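PDB 5Y6T: endo-1,4-beta-mannanase from Eisenia fetida, which probably hydrolyses internal beta-1,4-mannosidic linkages in mannan polysaccharides, as a cold-adapted endo-acting glycoside hydrolase of family GH5. Local coordinates for residues A[41-46]-A[100-105]; A[115-120]-A[144-149]; A[160-165]-A[213-218]; A[52-57]-A[326-331]; A[130-135]-A[205-210]. All coordinates share one frame; numbering follows the deposited sequence.

Interaction 1: A[41-46]-A[100-105]; sequences GQYDCC and AQFLDV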
# COMPACT_ATOMS: atom_id res chain seq x y z
N GLY A 41 -12.63 -15.15 -12.66
CA GLY A 41 -13.00 -16.42 -11.96
C GLY A 41 -11.85 -17.15 -11.27
O GLY A 41 -12.00 -18.32 -10.86
N GLN A 42 -10.73 -16.45 -11.01
CA GLN A 42 -9.55 -17.05 -10.46
C GLN A 42 -9.69 -17.39 -9.00
O GLN A 42 -9.12 -18.33 -8.52
CB GLN A 42 -8.32 -16.16 -10.73
CG GLN A 42 -7.99 -16.10 -12.20
CD GLN A 42 -7.88 -17.48 -12.85
OE1 GLN A 42 -6.96 -18.24 -12.53
NE2 GLN A 42 -8.81 -17.80 -13.74
N TYR A 43 -10.44 -16.59 -8.27
CA TYR A 43 -10.52 -16.78 -6.85
C TYR A 43 -11.26 -18.09 -6.58
O TYR A 43 -10.80 -18.91 -5.79
CB TYR A 43 -11.24 -15.56 -6.21
CG TYR A 43 -11.20 -15.52 -4.71
CD1 TYR A 43 -10.17 -14.87 -4.04
CD2 TYR A 43 -12.20 -16.10 -3.94
CE1 TYR A 43 -10.16 -14.83 -2.66
CE2 TYR A 43 -12.16 -16.09 -2.57
CZ TYR A 43 -11.14 -15.39 -1.93
OH TYR A 43 -11.08 -15.38 -0.53
N ASP A 44 -12.42 -18.28 -7.23
CA ASP A 44 -13.15 -19.54 -7.02
C ASP A 44 -12.44 -20.75 -7.60
O ASP A 44 -12.48 -21.80 -6.97
CB ASP A 44 -14.53 -19.51 -7.63
CG ASP A 44 -15.47 -18.65 -6.90
OD1 ASP A 44 -15.30 -18.42 -5.68
OD2 ASP A 44 -16.35 -18.15 -7.59
N CYS A 45 -11.81 -20.62 -8.79
CA CYS A 45 -11.15 -21.83 -9.39
C CYS A 45 -9.81 -22.21 -8.71
O CYS A 45 -9.50 -23.39 -8.51
CB CYS A 45 -10.88 -21.67 -10.91
SG CYS A 45 -9.51 -20.59 -11.46
N CYS A 46 -9.05 -21.20 -8.29
CA CYS A 46 -7.60 -21.36 -8.22
C CYS A 46 -6.92 -20.73 -7.02
O CYS A 46 -6.11 -21.38 -6.36
CB CYS A 46 -6.99 -20.79 -9.52
SG CYS A 46 -7.75 -21.57 -10.96
N ALA A 100 -14.84 -9.44 -2.15
CA ALA A 100 -15.90 -9.57 -1.15
C ALA A 100 -15.71 -10.82 -0.33
O ALA A 100 -15.81 -10.74 0.86
CB ALA A 100 -17.34 -9.44 -1.76
N GLN A 101 -15.52 -11.96 -0.97
CA GLN A 101 -15.33 -13.25 -0.29
C GLN A 101 -14.09 -13.14 0.62
O GLN A 101 -14.12 -13.52 1.81
CB GLN A 101 -15.10 -14.35 -1.30
CG GLN A 101 -16.30 -14.83 -2.11
CD GLN A 101 -15.95 -16.10 -2.88
OE1 GLN A 101 -15.60 -17.13 -2.29
NE2 GLN A 101 -15.85 -15.97 -4.22
N PHE A 102 -13.03 -12.55 0.08
CA PHE A 102 -11.75 -12.43 0.81
C PHE A 102 -11.95 -11.55 2.07
O PHE A 102 -11.60 -11.93 3.18
CB PHE A 102 -10.71 -11.84 -0.13
CG PHE A 102 -9.33 -11.73 0.47
CD1 PHE A 102 -8.56 -12.88 0.64
CD2 PHE A 102 -8.77 -10.50 0.70
CE1 PHE A 102 -7.29 -12.81 1.14
CE2 PHE A 102 -7.47 -10.41 1.17
CZ PHE A 102 -6.71 -11.56 1.37
N LEU A 103 -12.67 -10.45 1.89
CA LEU A 103 -12.96 -9.53 2.95
C LEU A 103 -13.91 -10.09 3.98
O LEU A 103 -13.77 -9.79 5.18
CB LEU A 103 -13.52 -8.21 2.41
CG LEU A 103 -12.52 -7.35 1.63
CD1 LEU A 103 -13.16 -6.34 0.77
CD2 LEU A 103 -11.56 -6.65 2.59
N ASP A 104 -14.84 -10.94 3.55
CA ASP A 104 -15.69 -11.61 4.53
C ASP A 104 -14.89 -12.56 5.43
O ASP A 104 -15.19 -12.67 6.62
CB ASP A 104 -16.84 -12.36 3.82
CG ASP A 104 -17.85 -11.46 3.19
OD1 ASP A 104 -17.89 -10.17 3.41
OD2 ASP A 104 -18.67 -12.05 2.47
N VAL A 105 -13.93 -13.30 4.83
CA VAL A 105 -13.03 -14.16 5.62
C VAL A 105 -12.16 -13.32 6.57
O VAL A 105 -11.98 -13.64 7.74
CB VAL A 105 -12.25 -15.09 4.74
CG1 VAL A 105 -11.29 -15.91 5.56
CG2 VAL A 105 -13.24 -16.09 4.09
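The ring of Y43 and the side chain of Q101 run antiparallel alongside each other, their ring and amide planes 75° apart. Q101 OE1 meets the ring at its edge, 3.6 Å from Y43 CE2, and the aliphatic Q101 CB lies as close to the same carbon. Y43 swings its CG anti to the backbone N (chi1 -171°), which sends the phenol across to the neighbouring helix and brings Y43 OH to 3.3 Å from F102 CA. The two aromatic side chains cross at about a right angle, and the hydroxyl lies in the plane of the F102 ring, at its edge. That hydroxyl is hydrogen-bonded to E52, about two and a half turns further along the same helix 42-60. Nearer the surface, Q101 NE2 donates to D44 OD1 at 2.9 Å in a fairly straight bond (162°), on the syn side and somewhat out of the carboxylate plane. A leucine in place of Y43 would probably leave the E52 carboxylate without its hydroxyl partner and open a gap beside F102. F102 also packs on L66, I68 and V113, so the contact joins two successive outer helices, 42-60 and 95-108, over the strands of a (beta/alpha)8 barrel.

Interaction 2: A[115-120]-A[144-149]; sequences IVLWNG and QALVPM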
# COMPACT_ATOMS: atom_id res chain seq x y z
N ILE A 115 -5.63 -2.95 0.16
CA ILE A 115 -5.72 -3.39 -1.27
C ILE A 115 -4.98 -2.43 -2.17
O ILE A 115 -5.32 -1.27 -2.23
CB ILE A 115 -7.18 -3.52 -1.75
CG1 ILE A 115 -8.02 -4.38 -0.78
CG2 ILE A 115 -7.24 -4.11 -3.15
CD1 ILE A 115 -9.51 -4.36 -1.05
N VAL A 116 -3.98 -2.97 -2.86
CA VAL A 116 -3.13 -2.23 -3.76
C VAL A 116 -3.53 -2.43 -5.21
O VAL A 116 -3.41 -3.52 -5.72
CB VAL A 116 -1.63 -2.59 -3.56
CG1 VAL A 116 -0.82 -1.65 -4.38
CG2 VAL A 116 -1.19 -2.48 -2.09
N LEU A 117 -3.90 -1.36 -5.90
CA LEU A 117 -4.35 -1.49 -7.29
C LEU A 117 -3.25 -1.79 -8.30
O LEU A 117 -3.32 -2.82 -8.99
CB LEU A 117 -5.08 -0.23 -7.70
CG LEU A 117 -6.33 0.17 -6.92
CD1 LEU A 117 -6.95 1.50 -7.42
CD2 LEU A 117 -7.43 -0.87 -7.05
N TRP A 118 -2.23 -0.93 -8.32
CA TRP A 118 -1.26 -0.96 -9.36
C TRP A 118 0.14 -1.17 -8.80
O TRP A 118 0.39 -0.83 -7.65
CB TRP A 118 -1.27 0.33 -10.16
CG TRP A 118 -2.58 0.66 -10.76
CD1 TRP A 118 -3.44 1.62 -10.33
CD2 TRP A 118 -3.14 0.13 -11.96
NE1 TRP A 118 -4.50 1.71 -11.16
CE2 TRP A 118 -4.33 0.83 -12.19
CE3 TRP A 118 -2.74 -0.83 -12.90
CZ2 TRP A 118 -5.17 0.53 -13.26
CZ3 TRP A 118 -3.52 -1.08 -13.95
CH2 TRP A 118 -4.76 -0.42 -14.13
N ASN A 119 1.04 -1.68 -9.65
CA ASN A 119 2.47 -1.79 -9.30
C ASN A 119 3.37 -0.89 -10.09
O ASN A 119 3.28 -0.80 -11.32
CB ASN A 119 2.93 -3.27 -9.47
CG ASN A 119 4.28 -3.54 -8.81
OD1 ASN A 119 4.73 -2.80 -7.97
ND2 ASN A 119 4.95 -4.61 -9.26
N GLY A 120 4.14 -0.12 -9.34
CA GLY A 120 5.17 0.75 -9.79
C GLY A 120 6.59 0.21 -9.76
O GLY A 120 7.51 0.90 -10.15
N GLN A 144 -15.66 2.78 -14.85
CA GLN A 144 -16.12 1.44 -15.23
C GLN A 144 -15.60 0.33 -14.34
O GLN A 144 -16.15 -0.75 -14.26
CB GLN A 144 -15.76 1.07 -16.68
CG GLN A 144 -16.33 1.93 -17.82
CD GLN A 144 -17.63 2.61 -17.52
OE1 GLN A 144 -17.67 3.77 -17.21
NE2 GLN A 144 -18.71 1.88 -17.68
N ALA A 145 -14.50 0.59 -13.65
CA ALA A 145 -13.89 -0.43 -12.81
C ALA A 145 -13.83 0.02 -11.33
O ALA A 145 -14.47 -0.61 -10.46
CB ALA A 145 -12.52 -0.85 -13.39
N LEU A 146 -13.11 1.12 -11.06
CA LEU A 146 -12.75 1.49 -9.70
C LEU A 146 -13.96 1.92 -8.87
O LEU A 146 -14.19 1.39 -7.80
CB LEU A 146 -11.70 2.58 -9.73
CG LEU A 146 -11.03 2.99 -8.42
CD1 LEU A 146 -10.35 1.83 -7.67
CD2 LEU A 146 -10.11 4.19 -8.60
N VAL A 147 -14.71 2.90 -9.36
CA VAL A 147 -15.83 3.43 -8.58
C VAL A 147 -16.84 2.35 -8.27
O VAL A 147 -17.21 2.20 -7.10
CB VAL A 147 -16.45 4.69 -9.23
CG1 VAL A 147 -17.86 4.99 -8.65
CG2 VAL A 147 -15.50 5.92 -9.08
N PRO A 148 -17.28 1.58 -9.25
CA PRO A 148 -18.24 0.52 -8.91
C PRO A 148 -17.75 -0.51 -7.87
O PRO A 148 -18.51 -0.87 -6.95
CB PRO A 148 -18.49 -0.17 -10.24
CG PRO A 148 -18.29 0.96 -11.23
CD PRO A 148 -17.05 1.65 -10.71
N MET A 149 -16.48 -0.93 -8.02
CA MET A 149 -15.86 -1.82 -7.06
C MET A 149 -15.78 -1.23 -5.64
O MET A 149 -16.14 -1.85 -4.65
CB MET A 149 -14.49 -2.27 -7.58
CG MET A 149 -13.74 -3.11 -6.60
SD MET A 149 -12.28 -3.81 -7.37
CE MET A 149 -11.46 -2.35 -7.90
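L117 and L146 meet at about a right angle, branch end against branch end, between strand 112-119 and helix 135-152. At the root of the L117 side chain, CB rests 3.4 Å from the carbonyl oxygen V164 O, at the corner just past strand 159-163. With CG anti to the carbonyl carbon (chi1 -60°), the chain heads out toward the helix, and CG itself comes to 4.4 Å from L146 CD1. One branch then does the closest touching: L117 CD1 presses on L146 CD1 at 3.4 Å, tighter than a usual methyl contact. Strand 112-119, the helix and strand 159-163 form a beta-alpha-beta crossover of the (beta/alpha)8 barrel, the two strands lying parallel and side by side with the helix covering their outer surface. The other branch of L117 turns along the helix: its CD2 is 4.0 Å from L146 CD1 and reaches M149 CE at 4.4 Å, one helical turn later. L117 has helical backbone angles within the strand, and both it and W118, its successor, pack on the outer helices, W118 against Y141 and F207. W162 and Q211 also touch L117, while Q211 and I215 flank L146.

Interaction 3: A[160-165]-A[213-218]; sequences GGWEVM and AAIKRA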
# COMPACT_ATOMS: atom_id res chain seq x y z
N GLY A 160 -9.52 -2.28 5.37
CA GLY A 160 -8.78 -1.25 6.08
C GLY A 160 -8.50 -0.03 5.24
O GLY A 160 -8.61 1.11 5.75
N GLY A 161 -8.11 -0.26 3.99
CA GLY A 161 -7.86 0.80 3.08
C GLY A 161 -7.43 0.38 1.69
O GLY A 161 -7.18 -0.81 1.44
N TRP A 162 -7.44 1.33 0.80
CA TRP A 162 -6.99 1.16 -0.58
C TRP A 162 -5.64 1.87 -0.74
O TRP A 162 -5.34 2.83 -0.03
CB TRP A 162 -7.97 1.80 -1.56
CG TRP A 162 -9.32 1.15 -1.64
CD1 TRP A 162 -10.40 1.46 -0.87
CD2 TRP A 162 -9.70 0.03 -2.43
NE1 TRP A 162 -11.45 0.67 -1.15
CE2 TRP A 162 -11.08 -0.22 -2.15
CE3 TRP A 162 -9.05 -0.73 -3.43
CZ2 TRP A 162 -11.78 -1.30 -2.72
CZ3 TRP A 162 -9.76 -1.75 -4.03
CH2 TRP A 162 -11.13 -1.99 -3.71
N GLU A 163 -4.89 1.47 -1.77
CA GLU A 163 -3.62 2.03 -2.12
C GLU A 163 -3.51 2.05 -3.62
O GLU A 163 -3.68 1.04 -4.28
CB GLU A 163 -2.44 1.20 -1.54
CG GLU A 163 -1.08 1.72 -1.87
CD GLU A 163 0.04 0.98 -1.19
OE1 GLU A 163 -0.21 0.28 -0.17
OE2 GLU A 163 1.17 1.08 -1.67
N VAL A 164 -3.32 3.24 -4.20
CA VAL A 164 -3.32 3.29 -5.64
C VAL A 164 -2.19 2.53 -6.28
O VAL A 164 -2.43 1.92 -7.31
CB VAL A 164 -3.47 4.76 -6.19
CG1 VAL A 164 -3.27 4.82 -7.70
CG2 VAL A 164 -4.84 5.30 -5.78
N MET A 165 -0.98 2.77 -5.80
CA MET A 165 0.21 2.26 -6.46
C MET A 165 1.32 1.90 -5.52
O MET A 165 1.75 2.71 -4.72
CB MET A 165 0.70 3.24 -7.50
CG MET A 165 1.85 2.66 -8.30
SD MET A 165 2.61 3.84 -9.44
CE MET A 165 1.29 4.14 -10.64
N ALA A 213 -9.12 10.46 -5.21
CA ALA A 213 -10.31 11.28 -5.11
C ALA A 213 -11.52 10.37 -5.45
O ALA A 213 -12.56 10.38 -4.76
CB ALA A 213 -10.24 12.41 -6.12
N ALA A 214 -11.38 9.59 -6.55
CA ALA A 214 -12.48 8.75 -6.99
C ALA A 214 -12.84 7.72 -5.92
O ALA A 214 -14.04 7.53 -5.66
CB ALA A 214 -12.18 8.03 -8.31
N ILE A 215 -11.83 7.07 -5.29
CA ILE A 215 -12.11 6.14 -4.18
C ILE A 215 -12.93 6.84 -3.02
O ILE A 215 -13.89 6.29 -2.50
CB ILE A 215 -10.78 5.53 -3.65
CG1 ILE A 215 -10.21 4.59 -4.72
CG2 ILE A 215 -11.00 4.93 -2.30
CD1 ILE A 215 -8.69 4.36 -4.43
N LYS A 216 -12.54 8.07 -2.71
CA LYS A 216 -13.16 8.77 -1.58
C LYS A 216 -14.56 9.28 -1.93
O LYS A 216 -15.39 9.44 -1.06
CB LYS A 216 -12.19 9.87 -1.13
CG LYS A 216 -11.03 9.22 -0.39
CD LYS A 216 -10.18 10.21 0.28
CE LYS A 216 -9.21 9.51 1.16
NZ LYS A 216 -8.49 10.51 1.97
N ARG A 217 -14.82 9.59 -3.17
CA ARG A 217 -16.21 9.85 -3.59
C ARG A 217 -17.04 8.63 -3.52
O ARG A 217 -18.21 8.71 -3.11
CB ARG A 217 -16.24 10.45 -5.00
CG ARG A 217 -15.67 11.82 -5.05
CD ARG A 217 -16.08 12.60 -6.31
NE ARG A 217 -15.59 13.94 -6.12
CZ ARG A 217 -14.37 14.34 -6.47
NH1 ARG A 217 -13.57 13.53 -7.09
NH2 ARG A 217 -13.97 15.57 -6.18
N ALA A 218 -16.49 7.47 -3.91
CA ALA A 218 -17.25 6.22 -3.93
C ALA A 218 -17.45 5.68 -2.53
O ALA A 218 -18.45 5.01 -2.26
CB ALA A 218 -16.53 5.20 -4.79
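I215 holds its CG1 opposite its own carbonyl carbon (chi1 -69°), which sets both arms against W162, the longer one reaching on to V164. CD1 comes to 3.9 Å from W162 CB and 4.2 Å from V164 CG2. The shorter arm, CG2, lies 3.8 Å from W162 CD1, approaching the indole obliquely. W162 sets its ring anti to the carbonyl carbon as well (chi1 -67°), and this presents the pyrrole side of the indole to the helix. V164 follows at the corner where the strand bends, so the isoleucine packs against the outer surface on each side of E163. E163 itself points the other way, into the barrel, where R67, Q264 and the backbone N of G227 hold its carboxylate. Cutting I215 back to an alanine would probably open a gap beside W162 and leave the indole less firmly fixed in rotation. Across these segments no hydrogen bond forms, so the hold probably comes from hydrophobic burial and close fit of branched aliphatic and aromatic surface rather than directed bonds.

Interaction 4: A[52-57]-A[326-331]; sequences EDYIVR and WQANGG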
# COMPACT_ATOMS: atom_id res chain seq x y z
N GLU A 52 -7.30 -17.33 1.54
CA GLU A 52 -7.99 -17.39 2.83
C GLU A 52 -7.14 -18.03 3.91
O GLU A 52 -7.22 -17.62 5.04
CB GLU A 52 -9.35 -18.08 2.68
CG GLU A 52 -10.27 -17.29 1.74
CD GLU A 52 -11.63 -17.95 1.41
OE1 GLU A 52 -11.96 -19.01 1.98
OE2 GLU A 52 -12.40 -17.36 0.60
N ASP A 53 -6.33 -19.03 3.55
CA ASP A 53 -5.40 -19.65 4.44
C ASP A 53 -4.39 -18.58 4.92
O ASP A 53 -4.01 -18.59 6.09
CB ASP A 53 -4.73 -20.84 3.75
CG ASP A 53 -3.82 -21.62 4.65
OD1 ASP A 53 -4.27 -22.16 5.65
OD2 ASP A 53 -2.62 -21.65 4.35
N TYR A 54 -3.97 -17.64 4.06
CA TYR A 54 -3.03 -16.63 4.57
C TYR A 54 -3.68 -15.81 5.67
O TYR A 54 -3.03 -15.43 6.64
CB TYR A 54 -2.61 -15.69 3.46
CG TYR A 54 -1.59 -16.25 2.55
CD1 TYR A 54 -0.34 -16.58 3.01
CD2 TYR A 54 -1.84 -16.33 1.19
CE1 TYR A 54 0.63 -17.07 2.11
CE2 TYR A 54 -0.89 -16.80 0.31
CZ TYR A 54 0.33 -17.16 0.78
OH TYR A 54 1.22 -17.57 -0.14
N ILE A 55 -4.96 -15.49 5.50
CA ILE A 55 -5.67 -14.68 6.52
C ILE A 55 -5.68 -15.39 7.84
O ILE A 55 -5.35 -14.86 8.91
CB ILE A 55 -7.11 -14.46 6.11
CG1 ILE A 55 -7.26 -13.50 4.94
CG2 ILE A 55 -7.89 -13.85 7.26
CD1 ILE A 55 -8.66 -13.44 4.38
N VAL A 56 -6.08 -16.66 7.78
CA VAL A 56 -6.09 -17.47 8.99
C VAL A 56 -4.71 -17.61 9.71
O VAL A 56 -4.64 -17.42 10.96
CB VAL A 56 -6.74 -18.88 8.73
CG1 VAL A 56 -6.74 -19.69 10.03
CG2 VAL A 56 -8.21 -18.72 8.25
N ARG A 57 -3.69 -17.91 8.94
CA ARG A 57 -2.34 -18.14 9.44
C ARG A 57 -1.74 -16.86 9.99
O ARG A 57 -1.13 -16.89 11.04
CB ARG A 57 -1.49 -18.75 8.36
CG ARG A 57 -1.98 -20.18 8.04
CD ARG A 57 -0.92 -21.03 7.40
NE ARG A 57 -0.56 -20.63 6.06
CZ ARG A 57 0.66 -20.34 5.64
NH1 ARG A 57 1.68 -20.35 6.47
NH2 ARG A 57 0.86 -20.03 4.37
N TRP A 326 7.76 -8.46 4.35
CA TRP A 326 7.81 -8.88 2.97
C TRP A 326 8.34 -10.36 2.92
O TRP A 326 9.47 -10.61 3.32
CB TRP A 326 8.72 -7.97 2.14
CG TRP A 326 8.64 -8.31 0.70
CD1 TRP A 326 9.49 -9.10 -0.03
CD2 TRP A 326 7.58 -7.94 -0.19
NE1 TRP A 326 9.01 -9.27 -1.33
CE2 TRP A 326 7.86 -8.52 -1.46
CE3 TRP A 326 6.43 -7.13 -0.05
CZ2 TRP A 326 6.99 -8.37 -2.57
CZ3 TRP A 326 5.61 -6.96 -1.16
CH2 TRP A 326 5.91 -7.58 -2.40
N GLN A 327 7.59 -11.28 2.34
CA GLN A 327 6.16 -11.30 2.07
C GLN A 327 5.69 -12.75 2.40
O GLN A 327 6.51 -13.70 2.43
CB GLN A 327 5.76 -11.00 0.63
CG GLN A 327 6.48 -11.86 -0.40
CD GLN A 327 6.06 -11.55 -1.85
OE1 GLN A 327 4.90 -11.14 -2.14
NE2 GLN A 327 6.96 -11.81 -2.80
N ALA A 328 4.39 -12.90 2.69
CA ALA A 328 3.79 -14.17 3.21
C ALA A 328 4.05 -15.35 2.29
O ALA A 328 4.24 -16.45 2.79
CB ALA A 328 2.31 -14.03 3.46
N ASN A 329 4.16 -15.09 0.99
CA ASN A 329 4.31 -16.19 0.05
C ASN A 329 5.77 -16.67 0.01
O ASN A 329 6.07 -17.70 -0.62
CB ASN A 329 3.75 -15.90 -1.38
CG ASN A 329 4.49 -14.83 -2.14
OD1 ASN A 329 5.73 -14.71 -2.03
ND2 ASN A 329 3.77 -14.04 -2.91
N GLY A 330 6.66 -15.92 0.59
CA GLY A 330 8.04 -16.34 0.80
C GLY A 330 8.94 -16.16 -0.37
O GLY A 330 10.14 -16.50 -0.32
N GLY A 331 8.42 -15.56 -1.44
CA GLY A 331 9.04 -15.64 -2.77
C GLY A 331 9.81 -14.43 -3.16
O GLY A 331 9.44 -13.26 -2.93
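Packing carries the contact of Y54 with A328 and N329. A328 CB lies 3.7 Å from Y54 CD1, approaching the phenol obliquely, and the ring end runs on toward the next residue, with Y54 OH 3.3 Å from N329 CB; the ring and the N329 amide are turned 64° apart. Hydrogen bonds instead shape the loop: G330 N to Q327 O closes a type I turn, and N329 OD1 takes G331 N in an Asx turn, the donor in the carbonyl plane. Q327 NE2 donates to G331 O at 2.9 Å. Two polar ends reach the loop after strand 20-28: Y54 OH bonds to Q32 OE1 and N329 ND2 to W31 O. Among charged groups, R57 NE pairs with D53 OD2 at 2.9 Å, and the guanidinium makes a cation-pi contact with F338. The W326-Q327 peptide is cis, as in many GH5 enzymes. Helix 42-60 thereby backs the loop after strand 322-325, where the backbones of A328 and N28 are hydrogen-bonded and the first and last barrel strands meet.

Interaction 5: A[130-135]-A[205-210]; sequences DLIYDD and QSFINK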
# COMPACT_ATOMS: atom_id res chain seq x y z
N ASP A 130 -0.63 3.70 -20.56
CA ASP A 130 -1.48 4.68 -21.24
C ASP A 130 -2.52 5.32 -20.29
O ASP A 130 -2.86 6.49 -20.54
CB ASP A 130 -2.19 4.04 -22.42
CG ASP A 130 -1.25 3.78 -23.63
OD1 ASP A 130 -0.04 4.18 -23.62
OD2 ASP A 130 -1.69 3.04 -24.54
N LEU A 131 -2.93 4.63 -19.21
CA LEU A 131 -3.80 5.28 -18.20
C LEU A 131 -3.11 6.42 -17.48
O LEU A 131 -3.77 7.35 -17.01
CB LEU A 131 -4.29 4.31 -17.20
CG LEU A 131 -5.10 3.11 -17.70
CD1 LEU A 131 -5.57 2.28 -16.54
CD2 LEU A 131 -6.25 3.58 -18.61
N ILE A 132 -1.80 6.32 -17.36
CA ILE A 132 -1.01 7.37 -16.70
C ILE A 132 -0.86 8.58 -17.55
O ILE A 132 -0.67 9.71 -17.06
CB ILE A 132 0.37 6.79 -16.28
CG1 ILE A 132 0.21 5.60 -15.31
CG2 ILE A 132 1.18 7.86 -15.57
CD1 ILE A 132 1.48 4.83 -15.02
N TYR A 133 -0.88 8.40 -18.85
CA TYR A 133 -0.71 9.46 -19.82
C TYR A 133 -1.98 10.01 -20.46
O TYR A 133 -1.94 11.06 -21.09
CB TYR A 133 0.23 9.06 -20.93
CG TYR A 133 1.68 9.05 -20.54
CD1 TYR A 133 2.23 7.95 -19.89
CD2 TYR A 133 2.50 10.14 -20.78
CE1 TYR A 133 3.57 7.92 -19.53
CE2 TYR A 133 3.84 10.11 -20.39
CZ TYR A 133 4.37 8.97 -19.79
OH TYR A 133 5.74 8.94 -19.41
N ASP A 134 -3.08 9.30 -20.42
CA ASP A 134 -4.26 9.75 -21.17
C ASP A 134 -5.46 9.78 -20.19
O ASP A 134 -6.03 8.74 -19.79
CB ASP A 134 -4.44 8.78 -22.34
CG ASP A 134 -5.69 9.03 -23.17
OD1 ASP A 134 -6.64 9.67 -22.70
OD2 ASP A 134 -5.69 8.54 -24.33
N ASP A 135 -5.83 10.98 -19.78
CA ASP A 135 -6.90 11.15 -18.83
C ASP A 135 -8.24 10.60 -19.28
O ASP A 135 -9.07 10.25 -18.47
CB ASP A 135 -7.04 12.64 -18.47
CG ASP A 135 -6.01 13.09 -17.43
OD1 ASP A 135 -5.33 12.21 -16.79
OD2 ASP A 135 -5.87 14.33 -17.21
N GLN A 205 1.90 11.44 -9.77
CA GLN A 205 1.07 12.16 -8.83
C GLN A 205 -0.34 12.41 -9.29
O GLN A 205 -1.29 12.29 -8.50
CB GLN A 205 1.71 13.49 -8.39
CG GLN A 205 3.01 13.34 -7.60
CD GLN A 205 3.81 14.65 -7.63
OE1 GLN A 205 3.97 15.31 -8.69
NE2 GLN A 205 4.40 14.98 -6.51
N SER A 206 -0.49 12.87 -10.54
CA SER A 206 -1.84 13.09 -11.10
C SER A 206 -2.68 11.80 -11.07
O SER A 206 -3.82 11.82 -10.67
CB SER A 206 -1.71 13.70 -12.51
OG SER A 206 -3.01 13.97 -13.03
N PHE A 207 -2.06 10.69 -11.51
CA PHE A 207 -2.68 9.34 -11.57
C PHE A 207 -3.17 8.96 -10.16
O PHE A 207 -4.30 8.53 -10.00
CB PHE A 207 -1.64 8.35 -12.16
CG PHE A 207 -2.10 6.93 -12.35
CD1 PHE A 207 -2.91 6.58 -13.42
CD2 PHE A 207 -1.61 5.93 -11.56
CE1 PHE A 207 -3.21 5.27 -13.68
CE2 PHE A 207 -1.89 4.59 -11.82
CZ PHE A 207 -2.75 4.28 -12.86
N ILE A 208 -2.32 9.21 -9.19
CA ILE A 208 -2.62 8.93 -7.83
C ILE A 208 -3.74 9.83 -7.29
O ILE A 208 -4.68 9.35 -6.59
CB ILE A 208 -1.35 8.97 -6.93
CG1 ILE A 208 -0.41 7.80 -7.34
CG2 ILE A 208 -1.70 8.87 -5.46
CD1 ILE A 208 1.02 8.06 -6.98
N ASN A 209 -3.59 11.12 -7.47
CA ASN A 209 -4.55 12.09 -6.99
C ASN A 209 -5.95 11.78 -7.51
O ASN A 209 -6.92 11.76 -6.74
CB ASN A 209 -4.11 13.49 -7.46
CG ASN A 209 -5.18 14.58 -7.17
OD1 ASN A 209 -5.69 15.20 -8.09
ND2 ASN A 209 -5.48 14.81 -5.87
N LYS A 210 -6.08 11.53 -8.81
CA LYS A 210 -7.40 11.32 -9.42
C LYS A 210 -8.06 10.07 -8.92
O LYS A 210 -9.27 10.06 -8.65
CB LYS A 210 -7.38 11.41 -10.96
CG LYS A 210 -6.93 12.77 -11.48
CD LYS A 210 -6.69 12.81 -12.99
CE LYS A 210 -6.28 14.20 -13.53
NZ LYS A 210 -7.34 15.22 -13.56
O HOH W 1 -3.80 11.82 -14.36
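The end of helix 126-133 and helix 201-218 come close at I132 and F207, whose CA atoms are 5.7 Å apart. F207 extends CG anti to the backbone N (chi1 -178°), laying its ring beneath I132. I132 CG1 stands over the ring centre, 3.8 Å from the centroid and 10° off the normal, a CH-pi contact. L131 meets the rim instead: L131 O lies at the ring edge near CD1, and L131 CB is 3.8 Å from F207 CE1. Toward the surface the contact becomes polar. One water donates to D135 OD1 at 2.9 Å and is hydrogen-bonded to S206 OG at 2.6 Å, tying the carboxylate to the helix. D135 and K210 cross at about a right angle, K210 CE 3.7 Å from D135 OD2 and K210 NZ 4.0 Å from it, beyond a salt bridge, though the opposite charges probably attract; the lysine bends at its last torsion and gives its ammonium to G253 O. D134 caps the N-terminus of helix 135-152 through K137 N. F207 also packs on L138 and W118. This is an extra helix, inserted between a barrel strand and its covering helix, packed on a later outer helix of the (beta/alpha)8 fold.

Overall arrangement
Interactions 2 and 3 share the sheet: strands 112-119 and 159-163 are neighbours, the centres 8 Å apart, and I115 O probably hydrogen-bonds to E163 N at 2.8 Å. Interaction 5 extends this group, its centre 13 Å from that of interaction 2, with W118 packing on F207 and L131; it shares helix 201-218 with interaction 3. Interactions 1 and 4 share helix 42-60, their centres 15 Å apart, joined by Y43 OH and E52 OE2 at 2.6 Å. Interactions 4 and 5, centres 31 Å apart, lie on opposite sides of the chain's centre. In GH5 enzymes the catalytic glutamates sit at the carboxyl ends of barrel strands, so the chain just after M165 and the W326 loop probably lie at the cleft end.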